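Side-chain contacts in acetyltransferase of GNAT family (Staphylococcus aureus subsp. aureus Mu50, PDB 3D8P), which probably transfers an acetyl group from acetyl-coenzyme A to an acceptor substrate, as other GNAT-family acetyltransferases do: residues Ile69-Leu74 / Asp113-Gly118; Ser79-Met84 / Tyr128-Asn133; Ile7-Ser12 / Asn47-Gly52. All coordinates share one frame; numbering follows the deposited sequence.

Contact 1 (Ile69-Leu74 / Asp113-Gly118); sequences IGLIRL and DGIYLG. With EDO (1,2-ethanediol), chain G.
Leu71 and Ile115 meet across strand 78-86, in the core of the mixed sheet of the GNAT fold. Their strands, 65-73 and 114-119, are not neighbours in the sheet. Each lies next to strand 78-86, one on either side. The CA atoms of Leu71 and Ile115 are therefore 8.5 Å apart, and the gap is closed by the end of the Leu71 side chain and the CG2 branch of Ile115. Leu71 CD1 reaches CG2 of Ile115 at 4.1 Å. The two side chains cross at about a right angle. In Leu71, CG lies anti to the backbone N (chi1 -171°), and this helps carry CD1 inward over the middle strand. Ser79 of the middle strand packs against both residues, and its OG is hydrogen-bonded to Gly114 O. Helix 95-109 covers this face through Val103 and Cys107, which touch Leu71. Strand 78-86 runs antiparallel to 65-73 and parallel to 114-119. That parallel pair is the one that splays apart in GNAT enzymes to admit acetyl-coenzyme A. An ethanediol, probably from the crystallisation liquor, lies by strand 114-119. Its O1 donates a hydrogen bond to Gly118 O at 2.8 Å, and its C1 rests 3.8 Å from Leu117 CB. On the opposite face of the sheet, just past the end of strand 65-73, Leu74 CD1 comes within 4.3 Å of Tyr116 CD2. This methyl approaches the ring obliquely. Pro144 and Tyr158 also pack against Tyr116.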
loop_
_atom_site.group_PDB
_atom_site.type_symbol
_atom_site.label_atom_id
_atom_site.label_comp_id
_atom_site.label_asym_id
_atom_site.label_seq_id
_atom_site.Cartn_x
_atom_site.Cartn_y
_atom_site.Cartn_z
ATOM N N ILE A 69 2.949 2.819 2.201
ATOM C CA ILE A 69 2.190 1.558 2.221
ATOM C C ILE A 69 1.029 1.715 3.184
ATOM O O ILE A 69 1.204 2.173 4.293
ATOM C CB ILE A 69 3.081 0.323 2.604
ATOM C CG1 ILE A 69 2.478 -0.987 2.097
ATOM C CG2 ILE A 69 3.316 0.251 4.122
ATOM C CD1 ILE A 69 3.375 -2.197 2.362
ATOM N N GLY A 70 -0.155 1.340 2.733
ATOM C CA GLY A 70 -1.361 1.369 3.542
ATOM C C GLY A 70 -1.990 -0.011 3.690
ATOM O O GLY A 70 -1.757 -0.909 2.882
ATOM N N LEU A 71 -2.786 -0.168 4.738
ATOM C CA LEU A 71 -3.538 -1.383 4.962
ATOM C C LEU A 71 -4.891 -1.028 5.519
ATOM O O LEU A 71 -4.995 -0.233 6.491
ATOM C CB LEU A 71 -2.835 -2.317 5.963
ATOM C CG LEU A 71 -3.452 -3.720 6.108
ATOM C CD1 LEU A 71 -2.834 -4.729 5.142
ATOM C CD2 LEU A 71 -3.365 -4.255 7.501
ATOM N N ILE A 72 -5.938 -1.598 4.920
ATOM C CA ILE A 72 -7.264 -1.532 5.541
ATOM C C ILE A 72 -7.657 -2.895 6.098
ATOM O O ILE A 72 -7.334 -3.943 5.559
ATOM C CB ILE A 72 -8.397 -0.939 4.634
ATOM C CG1 ILE A 72 -8.587 -1.753 3.370
ATOM C CG2 ILE A 72 -8.103 0.542 4.303
ATOM C CD1 ILE A 72 -9.919 -1.489 2.637
ATOM N N ARG A 73 -8.383 -2.852 7.193
ATOM C CA ARG A 73 -8.898 -4.019 7.826
ATOM C C ARG A 73 -10.274 -4.396 7.246
ATOM O O ARG A 73 -11.157 -3.561 7.136
ATOM C CB ARG A 73 -8.956 -3.771 9.335
ATOM C CG ARG A 73 -9.464 -4.963 10.081
ATOM C CD ARG A 73 -8.892 -5.081 11.456
ATOM N NE ARG A 73 -9.046 -6.467 11.900
ATOM C CZ ARG A 73 -8.350 -7.031 12.882
ATOM N NH1 ARG A 73 -7.424 -6.335 13.533
ATOM N NH2 ARG A 73 -8.574 -8.306 13.199
ATOM N N LEU A 74 -10.428 -5.658 6.840
ATOM C CA LEU A 74 -11.694 -6.169 6.278
ATOM C C LEU A 74 -12.409 -6.958 7.351
ATOM O O LEU A 74 -11.905 -7.044 8.451
ATOM C CB LEU A 74 -11.415 -7.098 5.103
ATOM C CG LEU A 74 -10.530 -6.578 3.974
ATOM C CD1 LEU A 74 -10.445 -7.676 2.910
ATOM C CD2 LEU A 74 -11.075 -5.230 3.418
ATOM N N ASP A 113 -5.092 -12.410 9.608
ATOM C CA ASP A 113 -4.751 -13.680 8.991
ATOM C C ASP A 113 -4.212 -13.609 7.575
ATOM O O ASP A 113 -3.552 -14.549 7.107
ATOM C CB ASP A 113 -5.996 -14.565 8.997
ATOM C CG ASP A 113 -6.349 -15.037 10.394
ATOM O OD1 ASP A 113 -5.409 -15.204 11.186
ATOM O OD2 ASP A 113 -7.542 -15.234 10.696
ATOM N N GLY A 114 -4.459 -12.505 6.891
ATOM C CA GLY A 114 -4.062 -12.432 5.497
ATOM C C GLY A 114 -4.234 -11.069 4.924
ATOM O O GLY A 114 -4.904 -10.262 5.515
ATOM N N ILE A 115 -3.662 -10.883 3.733
ATOM C CA ILE A 115 -3.607 -9.624 3.027
ATOM C C ILE A 115 -3.978 -9.834 1.571
ATOM O O ILE A 115 -3.299 -10.582 0.843
ATOM C CB ILE A 115 -2.150 -9.010 3.064
ATOM C CG1 ILE A 115 -1.621 -8.910 4.505
ATOM C CG2 ILE A 115 -2.118 -7.643 2.354
ATOM C CD1 ILE A 115 -0.193 -8.396 4.628
ATOM N N TYR A 116 -5.068 -9.183 1.167
ATOM C CA TYR A 116 -5.513 -9.149 -0.204
ATOM C C TYR A 116 -5.041 -7.846 -0.823
ATOM O O TYR A 116 -4.800 -6.882 -0.123
ATOM C CB TYR A 116 -7.050 -9.191 -0.281
ATOM C CG TYR A 116 -7.668 -10.527 0.026
ATOM C CD1 TYR A 116 -7.874 -11.447 -0.988
ATOM C CD2 TYR A 116 -8.082 -10.870 1.310
ATOM C CE1 TYR A 116 -8.442 -12.666 -0.739
ATOM C CE2 TYR A 116 -8.653 -12.122 1.567
ATOM C CZ TYR A 116 -8.841 -12.999 0.521
ATOM O OH TYR A 116 -9.405 -14.233 0.698
ATOM N N LEU A 117 -4.925 -7.804 -2.140
ATOM C CA LEU A 117 -4.696 -6.551 -2.838
ATOM C C LEU A 117 -5.191 -6.666 -4.264
ATOM O O LEU A 117 -5.264 -7.756 -4.822
ATOM C CB LEU A 117 -3.211 -6.134 -2.804
ATOM C CG LEU A 117 -2.153 -6.901 -3.591
ATOM C CD1 LEU A 117 -2.021 -6.383 -5.000
ATOM C CD2 LEU A 117 -0.831 -6.870 -2.892
ATOM N N GLY A 118 -5.558 -5.521 -4.827
ATOM C CA GLY A 118 -5.846 -5.378 -6.243
ATOM C C GLY A 118 -4.848 -4.348 -6.767
ATOM O O GLY A 118 -4.470 -3.421 -6.052
HETATM C C1 EDO G . -2.096 -2.566 -3.663
HETATM O O1 EDO G . -2.803 -1.687 -4.527
HETATM C C2 EDO G . -1.019 -1.825 -2.896
HETATM O O2 EDO G . -0.666 -0.695 -3.675
#

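Contact 2 (Ser79-Met84 / Tyr128-Asn133); sequences SALKKM and YFYSNN. With EDO (1,2-ethanediol), chain G; EDO (1,2-ethanediol), chain F.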
loop_
_atom_site.group_PDB
_atom_site.type_symbol
_atom_site.label_atom_id
_atom_site.label_comp_id
_atom_site.label_asym_id
_atom_site.label_seq_id
_atom_site.Cartn_x
_atom_site.Cartn_y
_atom_site.Cartn_z
ATOM N N SER A 79 -7.444 -8.404 5.497
ATOM C CA SER A 79 -6.998 -7.023 5.270
ATOM C C SER A 79 -6.736 -6.800 3.790
ATOM O O SER A 79 -6.626 -7.770 3.029
ATOM C CB SER A 79 -5.719 -6.765 6.046
ATOM O OG SER A 79 -4.667 -7.578 5.559
ATOM N N ALA A 80 -6.668 -5.528 3.398
ATOM C CA ALA A 80 -6.324 -5.125 2.051
ATOM C C ALA A 80 -5.164 -4.123 2.043
ATOM O O ALA A 80 -5.193 -3.095 2.756
ATOM C CB ALA A 80 -7.534 -4.537 1.358
ATOM N N LEU A 81 -4.164 -4.417 1.215
ATOM C CA LEU A 81 -3.008 -3.537 1.016
ATOM C C LEU A 81 -3.403 -2.416 0.047
ATOM O O LEU A 81 -4.105 -2.652 -0.924
ATOM C CB LEU A 81 -1.807 -4.321 0.503
ATOM C CG LEU A 81 -0.414 -3.768 0.769
ATOM C CD1 LEU A 81 -0.052 -3.879 2.264
ATOM C CD2 LEU A 81 0.651 -4.481 -0.071
ATOM N N LYS A 82 -2.989 -1.195 0.369
ATOM C CA LYS A 82 -3.290 -0.020 -0.415
ATOM C C LYS A 82 -2.097 0.910 -0.553
ATOM O O LYS A 82 -1.204 0.935 0.294
ATOM C CB LYS A 82 -4.440 0.755 0.210
ATOM C CG LYS A 82 -5.683 -0.099 0.475
ATOM C CD LYS A 82 -6.949 0.604 0.100
ATOM C CE LYS A 82 -7.266 0.403 -1.356
ATOM N NZ LYS A 82 -7.755 -0.986 -1.621
ATOM N N LYS A 83 -2.072 1.627 -1.677
ATOM C CA LYS A 83 -1.139 2.737 -1.922
ATOM C C LYS A 83 0.309 2.411 -1.610
ATOM O O LYS A 83 0.962 3.157 -0.874
ATOM C CB LYS A 83 -1.578 3.973 -1.107
ATOM C CG LYS A 83 -3.037 4.373 -1.242
ATOM C CD LYS A 83 -3.461 4.803 -2.649
ATOM C CE LYS A 83 -4.965 5.120 -2.672
ATOM N NZ LYS A 83 -5.543 5.239 -4.025
HETATM N N MSE A 84 0.802 1.298 -2.143
HETATM C CA MSE A 84 2.212 0.971 -2.026
HETATM C C MSE A 84 2.994 1.584 -3.191
HETATM O O MSE A 84 2.726 1.302 -4.350
HETATM C CB MSE A 84 2.473 -0.521 -1.940
HETATM C CG MSE A 84 3.943 -0.764 -1.591
HETATM SE SE MSE A 84 4.370 -2.610 -1.450
HETATM C CE MSE A 84 6.121 -2.330 -0.739
ATOM N N TYR A 128 5.635 -8.536 -10.114
ATOM C CA TYR A 128 6.764 -9.393 -9.795
ATOM C C TYR A 128 7.165 -9.259 -8.332
ATOM O O TYR A 128 7.525 -10.253 -7.703
ATOM C CB TYR A 128 7.956 -9.050 -10.665
ATOM C CG TYR A 128 7.711 -9.206 -12.144
ATOM C CD1 TYR A 128 7.180 -10.387 -12.670
ATOM C CD2 TYR A 128 8.063 -8.191 -13.033
ATOM C CE1 TYR A 128 6.981 -10.540 -14.043
ATOM C CE2 TYR A 128 7.877 -8.338 -14.408
ATOM C CZ TYR A 128 7.334 -9.508 -14.906
ATOM O OH TYR A 128 7.153 -9.637 -16.271
ATOM N N PHE A 129 7.110 -8.038 -7.796
ATOM C CA PHE A 129 7.403 -7.822 -6.378
ATOM C C PHE A 129 6.452 -8.625 -5.475
ATOM O O PHE A 129 6.893 -9.317 -4.562
ATOM C CB PHE A 129 7.319 -6.329 -6.001
ATOM C CG PHE A 129 7.443 -6.080 -4.519
ATOM C CD1 PHE A 129 8.691 -6.038 -3.910
ATOM C CD2 PHE A 129 6.313 -5.930 -3.734
ATOM C CE1 PHE A 129 8.811 -5.832 -2.539
ATOM C CE2 PHE A 129 6.419 -5.720 -2.364
ATOM C CZ PHE A 129 7.663 -5.670 -1.762
ATOM N N TYR A 130 5.153 -8.529 -5.731
ATOM C CA TYR A 130 4.180 -9.259 -4.913
ATOM C C TYR A 130 4.389 -10.767 -5.050
ATOM O O TYR A 130 4.399 -11.462 -4.055
ATOM C CB TYR A 130 2.742 -8.875 -5.264
ATOM C CG TYR A 130 2.447 -7.402 -5.099
ATOM C CD1 TYR A 130 2.678 -6.766 -3.893
ATOM C CD2 TYR A 130 1.906 -6.650 -6.143
ATOM C CE1 TYR A 130 2.402 -5.429 -3.721
ATOM C CE2 TYR A 130 1.629 -5.303 -5.974
ATOM C CZ TYR A 130 1.891 -4.695 -4.750
ATOM O OH TYR A 130 1.624 -3.351 -4.542
ATOM N N SER A 131 4.598 -11.253 -6.275
ATOM C CA SER A 131 4.835 -12.660 -6.525
ATOM C C SER A 131 6.080 -13.192 -5.829
ATOM O O SER A 131 6.153 -14.373 -5.493
ATOM C CB SER A 131 4.987 -12.907 -8.024
ATOM O OG SER A 131 3.769 -12.661 -8.704
ATOM N N ASN A 132 7.081 -12.333 -5.679
ATOM C CA ASN A 132 8.339 -12.698 -5.041
ATOM C C ASN A 132 8.302 -12.508 -3.522
ATOM O O ASN A 132 9.241 -12.925 -2.829
ATOM C CB ASN A 132 9.484 -11.872 -5.632
ATOM C CG ASN A 132 9.789 -12.242 -7.069
ATOM O OD1 ASN A 132 9.569 -13.368 -7.498
ATOM N ND2 ASN A 132 10.315 -11.287 -7.818
ATOM N N ASN A 133 7.215 -11.916 -3.020
ATOM C CA ASN A 133 7.047 -11.659 -1.601
ATOM C C ASN A 133 5.799 -12.265 -0.979
ATOM O O ASN A 133 5.135 -11.628 -0.175
ATOM C CB ASN A 133 7.176 -10.150 -1.324
ATOM C CG ASN A 133 8.610 -9.677 -1.455
ATOM O OD1 ASN A 133 9.428 -9.918 -0.570
ATOM N ND2 ASN A 133 8.936 -9.048 -2.579
HETATM C C1 EDO G . -2.096 -2.566 -3.663
HETATM O O1 EDO G . -2.803 -1.687 -4.527
HETATM C C2 EDO G . -1.019 -1.825 -2.896
HETATM O O2 EDO G . -0.666 -0.695 -3.675
HETATM C C1 EDO F . 1.005 0.367 -6.869
HETATM O O1 EDO F . 0.354 0.642 -5.617
HETATM C C2 EDO F . 1.468 -1.077 -6.933
HETATM O O2 EDO F . 0.338 -1.969 -6.991
#
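Met84, modelled as selenomethionine, reaches from strand 78-86 to Phe129 and Tyr130 of helix 124-132. Its CB lies 3.9 Å from Tyr130 OH and also touches the ethanediol of chain G. From CB the chain runs extended through CG (chi2 180°), past the Tyr130 side chain and in the opposite direction to it. SE comes next. It lies 4.1 Å from Tyr130 CE1 and 4.9 Å from the centroid of the Phe129 ring, oblique to both rings. Both are Met-aromatic contacts. The tip, CE, ends 3.8 Å from Phe129 CE2 and equally close to CZ. Leu81 adds a smaller apolar contact, from its CD2 to CE1 of Tyr130. Phe129 is flanked on one face by Asn133 ND2, which donates to Phe129 O at 2.9 Å.

The polar groups nearby are joined through two ethanediols, probably from the crystallisation liquor. Met84 N gives a nearly straight bond to O2 of the chain G molecule (2.9 Å, 169°). The chain F molecule links Met84 O, through its O1, to Tyr130 OH, through its O2. The latter bond is 3.1 Å and either hydroxyl could be the donor. Lys83 has left-handed helical backbone angles, consistent with the beta bulge of this strand in many GNAT enzymes. Tyr130 stands where many relatives carry a tyrosine near the coenzyme A sulfur, so a role in acetyl transfer is possible but inferred. Around the contact, Ile69 of strand 65-73 touches Leu81 and Met84, Leu117 of strand 114-119 touches Leu81 and Tyr130, and helix 95-109 packs Val103 on Leu81 and Leu100 on Phe129.

Contact 3 (Ile7-Ser12 / Asn47-Gly52); sequences IEYNRS and NYLNSG. With ACT (acetate ion), chain D.
With CG anti to its carbonyl carbon (chi1 -52°), Leu49 holds CD1 and CD2 out toward segment 7-12. Glu8 has CG anti to the backbone N (chi1 -171°), and its extended chain brings the carboxylate to these methyls. The two side chains come from opposite directions. Leu49 CD1 lies 3.9 Å from Glu8 OE1, while Leu49 CD2 is 4.0 Å from Glu8 OE2. Leu49 CD1 also rests 3.8 Å from the backbone O of Tyr9. It stands at the edge of the Tyr9 ring, near its plane, 4.5 Å from Tyr9 CD2. This joins the end of edge strand 5-8 to helix 44-49. A type I turn from Leu49 to Gly52 then leads toward strand 54-59. Beyond Tyr9, Asn10 OD1 accepts from Ser12 N at 3.1 Å, forming an Asx turn. Arg11 makes a salt bridge to Glu45 of the same helix. An acetate, probably from the crystallisation liquor, sits near Tyr9 OH. Across the two segments the contact rests on packing. The Leu49 methyls offer the Glu8 carboxylate no hydrogen-bond donor, but Glu8 is exposed and solvent can probably still reach it.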
loop_
_atom_site.group_PDB
_atom_site.type_symbol
_atom_site.label_atom_id
_atom_site.label_comp_id
_atom_site.label_asym_id
_atom_site.label_seq_id
_atom_site.Cartn_x
_atom_site.Cartn_y
_atom_site.Cartn_z
ATOM N N ILE A 7 8.236 5.236 9.454
ATOM C CA ILE A 7 7.435 5.884 10.476
ATOM C C ILE A 7 5.954 5.758 10.133
ATOM O O ILE A 7 5.578 5.462 8.995
ATOM C CB ILE A 7 7.778 7.384 10.616
ATOM C CG1 ILE A 7 7.560 8.122 9.274
ATOM C CG2 ILE A 7 9.210 7.535 11.182
ATOM C CD1 ILE A 7 7.549 9.628 9.368
ATOM N N GLU A 8 5.107 5.963 11.127
ATOM C CA GLU A 8 3.697 6.017 10.882
ATOM C C GLU A 8 3.414 7.368 10.241
ATOM O O GLU A 8 4.081 8.377 10.534
ATOM C CB GLU A 8 2.906 5.874 12.177
ATOM C CG GLU A 8 1.400 5.704 11.931
ATOM C CD GLU A 8 0.632 5.274 13.175
ATOM O OE1 GLU A 8 0.388 6.129 14.059
ATOM O OE2 GLU A 8 0.230 4.087 13.241
ATOM N N TYR A 9 2.440 7.382 9.341
ATOM C CA TYR A 9 1.968 8.624 8.757
ATOM C C TYR A 9 1.517 9.560 9.888
ATOM O O TYR A 9 0.924 9.108 10.862
ATOM C CB TYR A 9 0.788 8.336 7.829
ATOM C CG TYR A 9 0.005 9.569 7.403
ATOM C CD1 TYR A 9 0.360 10.273 6.258
ATOM C CD2 TYR A 9 -1.088 10.021 8.140
ATOM C CE1 TYR A 9 -0.324 11.393 5.866
ATOM C CE2 TYR A 9 -1.779 11.152 7.758
ATOM C CZ TYR A 9 -1.397 11.819 6.604
ATOM O OH TYR A 9 -2.067 12.936 6.196
ATOM N N ASN A 10 1.833 10.848 9.758
ATOM C CA ASN A 10 1.206 11.874 10.585
ATOM C C ASN A 10 0.688 12.966 9.626
ATOM O O ASN A 10 1.109 12.986 8.450
ATOM C CB ASN A 10 2.102 12.361 11.737
ATOM C CG ASN A 10 3.232 13.247 11.277
ATOM O OD1 ASN A 10 2.999 14.328 10.765
ATOM N ND2 ASN A 10 4.472 12.820 11.526
ATOM N N ARG A 11 -0.249 13.796 10.104
ATOM C CA ARG A 11 -0.955 14.816 9.289
ATOM C C ARG A 11 -0.086 15.851 8.602
ATOM O O ARG A 11 -0.514 16.454 7.622
ATOM C CB ARG A 11 -1.990 15.576 10.136
ATOM C CG ARG A 11 -3.122 14.685 10.602
ATOM C CD ARG A 11 -4.348 15.493 11.019
ATOM N NE ARG A 11 -4.100 16.392 12.141
ATOM C CZ ARG A 11 -4.036 16.017 13.421
ATOM N NH1 ARG A 11 -4.131 14.739 13.759
ATOM N NH2 ARG A 11 -3.847 16.927 14.370
ATOM N N SER A 12 1.117 16.083 9.117
ATOM C CA SER A 12 2.014 17.042 8.493
ATOM C C SER A 12 2.366 16.616 7.087
ATOM O O SER A 12 2.663 17.455 6.246
ATOM C CB SER A 12 3.293 17.239 9.323
ATOM O OG SER A 12 4.031 16.044 9.511
ATOM N N ASN A 47 -9.332 7.259 7.547
ATOM C CA ASN A 47 -9.542 6.070 6.690
ATOM C C ASN A 47 -8.650 4.875 7.002
ATOM O O ASN A 47 -9.081 3.756 6.797
ATOM C CB ASN A 47 -9.430 6.414 5.202
ATOM C CG ASN A 47 -10.443 7.446 4.778
ATOM O OD1 ASN A 47 -10.095 8.431 4.151
ATOM N ND2 ASN A 47 -11.682 7.264 5.187
ATOM N N TYR A 48 -7.448 5.109 7.520
ATOM C CA TYR A 48 -6.471 4.030 7.767
ATOM C C TYR A 48 -6.162 3.807 9.229
ATOM O O TYR A 48 -6.309 2.698 9.704
ATOM C CB TYR A 48 -5.154 4.300 7.024
ATOM C CG TYR A 48 -5.295 4.228 5.528
ATOM C CD1 TYR A 48 -5.119 3.019 4.854
ATOM C CD2 TYR A 48 -5.625 5.361 4.779
ATOM C CE1 TYR A 48 -5.252 2.941 3.453
ATOM C CE2 TYR A 48 -5.763 5.300 3.410
ATOM C CZ TYR A 48 -5.567 4.065 2.747
ATOM O OH TYR A 48 -5.689 3.975 1.380
ATOM N N LEU A 49 -5.739 4.853 9.938
ATOM C CA LEU A 49 -5.278 4.699 11.304
ATOM C C LEU A 49 -6.391 4.478 12.311
ATOM O O LEU A 49 -6.270 3.613 13.153
ATOM C CB LEU A 49 -4.398 5.878 11.729
ATOM C CG LEU A 49 -3.219 6.227 10.806
ATOM C CD1 LEU A 49 -2.290 7.267 11.468
ATOM C CD2 LEU A 49 -2.450 4.985 10.363
ATOM N N ASN A 50 -7.483 5.228 12.209
ATOM C CA ASN A 50 -8.559 5.161 13.192
ATOM C C ASN A 50 -9.516 4.013 12.981
ATOM O O ASN A 50 -10.348 3.724 13.846
ATOM C CB ASN A 50 -9.369 6.465 13.189
ATOM C CG ASN A 50 -8.581 7.642 13.691
ATOM O OD1 ASN A 50 -7.470 7.481 14.215
ATOM N ND2 ASN A 50 -9.155 8.852 13.548
ATOM N N SER A 51 -9.403 3.390 11.813
ATOM C CA SER A 51 -10.282 2.330 11.381
ATOM C C SER A 51 -9.705 0.963 11.667
ATOM O O SER A 51 -10.276 -0.014 11.259
ATOM C CB SER A 51 -10.493 2.451 9.862
ATOM O OG SER A 51 -9.273 2.295 9.119
ATOM N N GLY A 52 -8.570 0.892 12.352
ATOM C CA GLY A 52 -7.943 -0.396 12.639
ATOM C C GLY A 52 -6.954 -0.815 11.567
ATOM O O GLY A 52 -6.531 -1.971 11.538
HETATM C C ACT D . -5.310 13.782 7.524
HETATM O O ACT D . -5.589 12.746 8.186
HETATM O OXT ACT D . -4.126 13.836 7.116
HETATM C CH3 ACT D . -6.299 14.893 7.227
#

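Contacts 1 and 2 interlock in the middle of the sheet, with centres about 9 Å apart. Their segments alternate along the chain: 69-74, 79-84, 113-118, 128-133. Contact 2 uses the strand in between, and Gly70 N is hydrogen-bonded to Lys82 O. Both contacts touch the chain G ethanediol, which bridges strands 78-86 and 114-119 where the cofactor cleft of GNAT enzymes is expected. Contact 3 closes earlier in the chain, about 15 Å from contact 1 and 19 Å from contact 2, centre to centre. It joins edge strand 5-8 to helix 44-49, and Tyr48 connects it by packing to Ile72 and Lys82.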